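Local coordinates for vaginolysin (Gardnerella vaginalis, PDB 5IMY), which probably kills host cells as a secreted cholesterol-dependent cytolysin that perforates their membranes, and belongs to the members that recognise human CD59, at residues Y28-Y34 with V247-P253; A111-I116 with D231-P235. All blocks are in the same frame, centred on the assembly; numbering follows the deposited sequence.

Contact 1 (Y28-Y34 with V247-P253)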
# COMPACT_ATOMS: atom_id res chain seq x y z
N TYR A 28 -0.56 -41.79 -40.24
CA TYR A 28 0.49 -40.80 -40.07
C TYR A 28 -0.04 -39.55 -39.37
O TYR A 28 0.62 -39.01 -38.48
CB TYR A 28 1.10 -40.44 -41.43
CG TYR A 28 2.12 -39.32 -41.36
CD1 TYR A 28 3.36 -39.53 -40.78
CD2 TYR A 28 1.84 -38.07 -41.88
CE1 TYR A 28 4.30 -38.52 -40.71
CE2 TYR A 28 2.77 -37.05 -41.82
CZ TYR A 28 4.00 -37.28 -41.23
OH TYR A 28 4.93 -36.27 -41.17
N LEU A 29 -1.22 -39.08 -39.76
CA LEU A 29 -1.78 -37.88 -39.14
C LEU A 29 -2.26 -38.16 -37.72
O LEU A 29 -2.21 -37.27 -36.87
CB LEU A 29 -2.92 -37.33 -39.99
CG LEU A 29 -2.58 -37.00 -41.45
CD1 LEU A 29 -3.78 -36.40 -42.15
CD2 LEU A 29 -1.38 -36.06 -41.54
N TRP A 30 -2.75 -39.37 -37.46
CA TRP A 30 -3.20 -39.71 -36.11
C TRP A 30 -2.04 -39.91 -35.15
O TRP A 30 -2.16 -39.60 -33.96
CB TRP A 30 -4.06 -40.98 -36.15
CG TRP A 30 -5.49 -40.77 -36.56
CD1 TRP A 30 -6.25 -39.66 -36.34
CD2 TRP A 30 -6.32 -41.70 -37.26
NE1 TRP A 30 -7.51 -39.84 -36.85
CE2 TRP A 30 -7.58 -41.08 -37.42
CE3 TRP A 30 -6.13 -42.99 -37.76
CZ2 TRP A 30 -8.64 -41.72 -38.07
CZ3 TRP A 30 -7.19 -43.61 -38.40
CH2 TRP A 30 -8.42 -42.98 -38.55
N ASP A 31 -0.91 -40.43 -35.64
CA ASP A 31 0.21 -40.78 -34.79
C ASP A 31 1.22 -39.65 -34.63
O ASP A 31 2.30 -39.87 -34.08
CB ASP A 31 0.92 -42.02 -35.34
CG ASP A 31 0.00 -43.23 -35.40
OD1 ASP A 31 -1.10 -43.18 -34.81
OD2 ASP A 31 0.39 -44.24 -36.04
N LEU A 32 0.90 -38.44 -35.10
CA LEU A 32 1.73 -37.29 -34.81
C LEU A 32 1.76 -37.04 -33.31
O LEU A 32 0.73 -37.09 -32.64
CB LEU A 32 1.22 -36.05 -35.54
CG LEU A 32 1.27 -36.05 -37.07
CD1 LEU A 32 0.41 -34.94 -37.62
CD2 LEU A 32 2.70 -35.92 -37.56
N GLN A 33 2.95 -36.78 -32.78
CA GLN A 33 3.16 -36.58 -31.35
C GLN A 33 3.69 -35.18 -31.11
O GLN A 33 4.86 -34.89 -31.39
CB GLN A 33 4.13 -37.62 -30.79
CG GLN A 33 3.47 -38.88 -30.28
CD GLN A 33 4.48 -39.95 -29.90
OE1 GLN A 33 5.30 -40.35 -30.72
NE2 GLN A 33 4.42 -40.41 -28.66
N TYR A 34 2.84 -34.30 -30.59
CA TYR A 34 3.25 -32.95 -30.22
C TYR A 34 2.50 -32.53 -28.97
O TYR A 34 1.48 -33.10 -28.60
CB TYR A 34 3.00 -31.95 -31.35
CG TYR A 34 1.60 -32.00 -31.92
CD1 TYR A 34 0.61 -31.15 -31.46
CD2 TYR A 34 1.28 -32.90 -32.93
CE1 TYR A 34 -0.67 -31.20 -31.98
CE2 TYR A 34 0.01 -32.95 -33.46
CZ TYR A 34 -0.97 -32.10 -32.98
OH TYR A 34 -2.24 -32.15 -33.51
N VAL A 247 5.40 -31.21 -42.80
CA VAL A 247 4.21 -31.50 -42.00
C VAL A 247 4.54 -32.73 -41.16
O VAL A 247 4.38 -33.87 -41.62
CB VAL A 247 2.97 -31.71 -42.87
CG1 VAL A 247 1.74 -31.88 -41.99
CG2 VAL A 247 2.78 -30.54 -43.83
N ASP A 248 4.99 -32.49 -39.94
CA ASP A 248 5.37 -33.55 -39.02
C ASP A 248 5.05 -33.07 -37.61
O ASP A 248 4.52 -31.97 -37.41
CB ASP A 248 6.84 -33.93 -39.19
CG ASP A 248 7.76 -32.72 -39.16
OD1 ASP A 248 7.26 -31.59 -39.32
OD2 ASP A 248 8.98 -32.90 -38.99
N ASN A 249 5.39 -33.89 -36.61
CA ASN A 249 5.08 -33.53 -35.24
C ASN A 249 5.81 -32.27 -34.78
O ASN A 249 5.46 -31.73 -33.73
CB ASN A 249 5.38 -34.68 -34.27
CG ASN A 249 6.48 -35.60 -34.76
OD1 ASN A 249 7.45 -35.17 -35.37
ND2 ASN A 249 6.32 -36.89 -34.48
N LYS A 250 6.80 -31.80 -35.53
CA LYS A 250 7.41 -30.51 -35.23
C LYS A 250 6.56 -29.35 -35.74
O LYS A 250 6.61 -28.25 -35.19
CB LYS A 250 8.81 -30.42 -35.83
CG LYS A 250 9.91 -30.94 -34.93
CD LYS A 250 11.24 -30.27 -35.24
CE LYS A 250 11.26 -28.82 -34.75
NZ LYS A 250 12.24 -27.99 -35.50
N ARG A 251 5.78 -29.59 -36.80
CA ARG A 251 4.89 -28.57 -37.37
C ARG A 251 3.62 -29.27 -37.82
O ARG A 251 3.41 -29.53 -39.01
CB ARG A 251 5.57 -27.84 -38.53
CG ARG A 251 6.74 -26.97 -38.11
CD ARG A 251 7.73 -26.76 -39.23
NE ARG A 251 8.31 -28.02 -39.68
CZ ARG A 251 9.50 -28.13 -40.26
NH1 ARG A 251 10.26 -27.07 -40.46
NH2 ARG A 251 9.94 -29.33 -40.62
N PRO A 252 2.73 -29.60 -36.88
CA PRO A 252 1.55 -30.40 -37.22
C PRO A 252 0.59 -29.61 -38.09
O PRO A 252 0.70 -28.38 -38.20
CB PRO A 252 0.93 -30.72 -35.85
CG PRO A 252 1.98 -30.39 -34.84
CD PRO A 252 2.79 -29.30 -35.44
N PRO A 253 -0.36 -30.28 -38.73
CA PRO A 253 -1.35 -29.59 -39.56
C PRO A 253 -2.58 -29.13 -38.79
O PRO A 253 -3.05 -29.78 -37.85
CB PRO A 253 -1.72 -30.65 -40.60
CG PRO A 253 -1.54 -31.94 -39.88
CD PRO A 253 -0.41 -31.74 -38.91
O HOH W 1 -2.69 -32.24 -36.30
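Helix 22-30 ends just inside segment 28-34: Asp-31 is the first residue to leave helical backbone angles, and Leu-32 to Tyr-34 run on extended. Facing them, 247-253 folds back in a type I beta turn from Asp-248 to Arg-251, in which Arg-251 N donates to Asp-248 O. The backbones come nearest at the turn, with 5.1 Å between Leu-32 CA and Asn-249 CA; at the helix end they lie farther apart, 8.3 Å from Leu-29 CA to Pro-253 CA. The Leu-32 side chain packs into the gap between the segments, its CD2 3.5 Å from Asn-249 N and its CD1 3.5 Å from Pro-253 CD. On the helix, Tyr-28 OH donates a short hydrogen bond to Val-247 O (2.5 Å). Past Leu-32, Pro-252 lies over the ring of Tyr-34 in a CH-pi contact, CG being 3.4 Å from the ring centroid, while Tyr-34 OH and Pro-253 O share a water at 2.8 and 2.9 Å. Lys-356 hydrogen-bonds Leu-32 O, and Phe-354 meets the Tyr-34 ring. Thus leucine and proline packing is flanked by two tyrosines whose hydroxyls serve main-chain carbonyls, one directly and one through water, joining the helix end to the start of strand 253-261.

Contact 2 (A111-I116 with D231-P235)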
# COMPACT_ATOMS: atom_id res chain seq x y z
N ALA A 111 -1.23 -28.93 -51.40
CA ALA A 111 -1.46 -30.36 -51.53
C ALA A 111 -2.73 -30.56 -52.34
O ALA A 111 -3.58 -29.67 -52.43
CB ALA A 111 -1.59 -31.05 -50.17
N ASN A 112 -2.84 -31.74 -52.94
CA ASN A 112 -4.05 -32.08 -53.67
C ASN A 112 -5.19 -32.26 -52.68
O ASN A 112 -5.16 -33.18 -51.86
CB ASN A 112 -3.84 -33.34 -54.50
CG ASN A 112 -2.67 -33.22 -55.46
OD1 ASN A 112 -2.33 -32.12 -55.90
ND2 ASN A 112 -2.06 -34.35 -55.80
N ARG A 113 -6.19 -31.40 -52.76
CA ARG A 113 -7.28 -31.36 -51.80
C ARG A 113 -8.51 -32.10 -52.31
O ARG A 113 -8.66 -32.35 -53.51
CB ARG A 113 -7.65 -29.91 -51.48
CG ARG A 113 -6.57 -29.13 -50.75
CD ARG A 113 -6.39 -29.63 -49.33
NE ARG A 113 -7.61 -29.48 -48.54
CZ ARG A 113 -7.99 -28.35 -47.96
NH1 ARG A 113 -7.25 -27.25 -48.08
NH2 ARG A 113 -9.12 -28.30 -47.27
N ALA A 114 -9.38 -32.44 -51.38
CA ALA A 114 -10.68 -33.02 -51.67
C ALA A 114 -11.77 -31.97 -51.51
O ALA A 114 -11.55 -30.93 -50.89
CB ALA A 114 -10.96 -34.20 -50.73
N PRO A 115 -12.96 -32.20 -52.07
CA PRO A 115 -14.06 -31.27 -51.83
C PRO A 115 -14.34 -31.13 -50.34
O PRO A 115 -14.03 -32.02 -49.54
CB PRO A 115 -15.24 -31.92 -52.56
CG PRO A 115 -14.61 -32.76 -53.62
CD PRO A 115 -13.32 -33.26 -53.03
N ILE A 116 -14.92 -29.99 -49.97
CA ILE A 116 -15.21 -29.69 -48.58
C ILE A 116 -16.54 -28.96 -48.51
O ILE A 116 -16.89 -28.18 -49.41
CB ILE A 116 -14.07 -28.86 -47.93
CG1 ILE A 116 -14.31 -28.69 -46.43
CG2 ILE A 116 -13.93 -27.51 -48.62
CD1 ILE A 116 -13.03 -28.51 -45.65
N ASP A 231 -8.12 -37.56 -46.53
CA ASP A 231 -9.04 -36.66 -47.21
C ASP A 231 -9.04 -35.35 -46.43
O ASP A 231 -8.60 -35.30 -45.28
CB ASP A 231 -10.44 -37.25 -47.34
CG ASP A 231 -11.44 -36.59 -46.41
OD1 ASP A 231 -11.79 -35.41 -46.64
OD2 ASP A 231 -11.90 -37.26 -45.45
N PHE A 232 -9.61 -34.30 -47.02
CA PHE A 232 -9.00 -32.98 -47.05
C PHE A 232 -8.13 -33.00 -48.30
O PHE A 232 -8.13 -32.05 -49.09
CB PHE A 232 -8.12 -32.64 -45.84
CG PHE A 232 -8.84 -31.95 -44.71
CD1 PHE A 232 -9.43 -30.71 -44.89
CD2 PHE A 232 -8.88 -32.52 -43.44
CE1 PHE A 232 -10.07 -30.07 -43.84
CE2 PHE A 232 -9.51 -31.88 -42.39
CZ PHE A 232 -10.11 -30.66 -42.59
N PHE A 233 -7.42 -34.11 -48.47
CA PHE A 233 -6.50 -34.34 -49.57
C PHE A 233 -7.09 -35.29 -50.60
O PHE A 233 -8.14 -35.90 -50.41
CB PHE A 233 -5.19 -34.92 -49.03
CG PHE A 233 -4.69 -34.27 -47.77
CD1 PHE A 233 -3.90 -33.14 -47.83
CD2 PHE A 233 -5.01 -34.80 -46.53
CE1 PHE A 233 -3.43 -32.55 -46.68
CE2 PHE A 233 -4.54 -34.21 -45.37
CZ PHE A 233 -3.75 -33.08 -45.45
N ALA A 234 -6.36 -35.44 -51.71
CA ALA A 234 -6.78 -36.29 -52.83
C ALA A 234 -6.82 -37.76 -52.41
O ALA A 234 -6.39 -38.11 -51.30
CB ALA A 234 -5.84 -36.10 -54.01
N PRO A 235 -7.33 -38.65 -53.27
CA PRO A 235 -7.41 -40.08 -52.90
C PRO A 235 -6.09 -40.80 -52.68
O PRO A 235 -5.94 -41.49 -51.66
CB PRO A 235 -8.19 -40.67 -54.08
CG PRO A 235 -9.10 -39.57 -54.49
CD PRO A 235 -8.26 -38.32 -54.36
O HOH W 2 -10.97 -30.76 -48.36
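Two irregular segments meet here in a single antiparallel bridge. Arg-113 and Phe-233 form its non-hydrogen-bonded pair, with their CA atoms only 3.8 Å apart, and a hydrogen bond lies on each side: Ala-114 N to Phe-232 O (2.6 Å) and a weak, bent one from Ala-234 N to Asn-112 O (2.6 Å), whose acceptor is less surely placed. Phe-232 O is the busiest acceptor. It also takes Arg-113 NE at 2.7 Å and a water at 3.2 Å; the same water donates to Ala-114 O (2.6 Å) and accepts from Arg-113 NH2 (3.3 Å). Arg-113 therefore curls back over its own backbone bridge, and NH2 has a further acceptor in Gly-92 O. Phe-232 N is served by Asp-231 OD1 in a very short 2.5 Å bond. Ala-111 CB packs 3.9 Å from Phe-233 CD1. The Phe-233 side chain reaches Leu-25 and Leu-29 of helix 22-30 and Leu-94 of strand 94-96, whereas Phe-232 meets Tyr-255 of strand 253-261 and packs on Ile-116, the first residue of strand 116-120 (CE1 to Ile-116 CD1, 3.8 Å).

In the fold
From the N terminus the chain runs through helix 22-30 into segment 28-34, whose partner comes more than 200 residues later, so contact 1 closes a very long loop. Contact 2 is nested inside it, joining the approach to strand 116-120 with the connection between strand 208-223 and helix 240-243. The Cys-18 to Cys-236 disulfide also encloses contact 2 but crosses contact 1. The two sites touch where Leu-29 CD1 lies 4.0 Å from Phe-233 CE2, although their centres are about 18 Å apart. Together they tie the N-terminal helix and the connections around it to the large antiparallel sheet, at the end of the elongated molecule remote from the C-terminal beta sandwich.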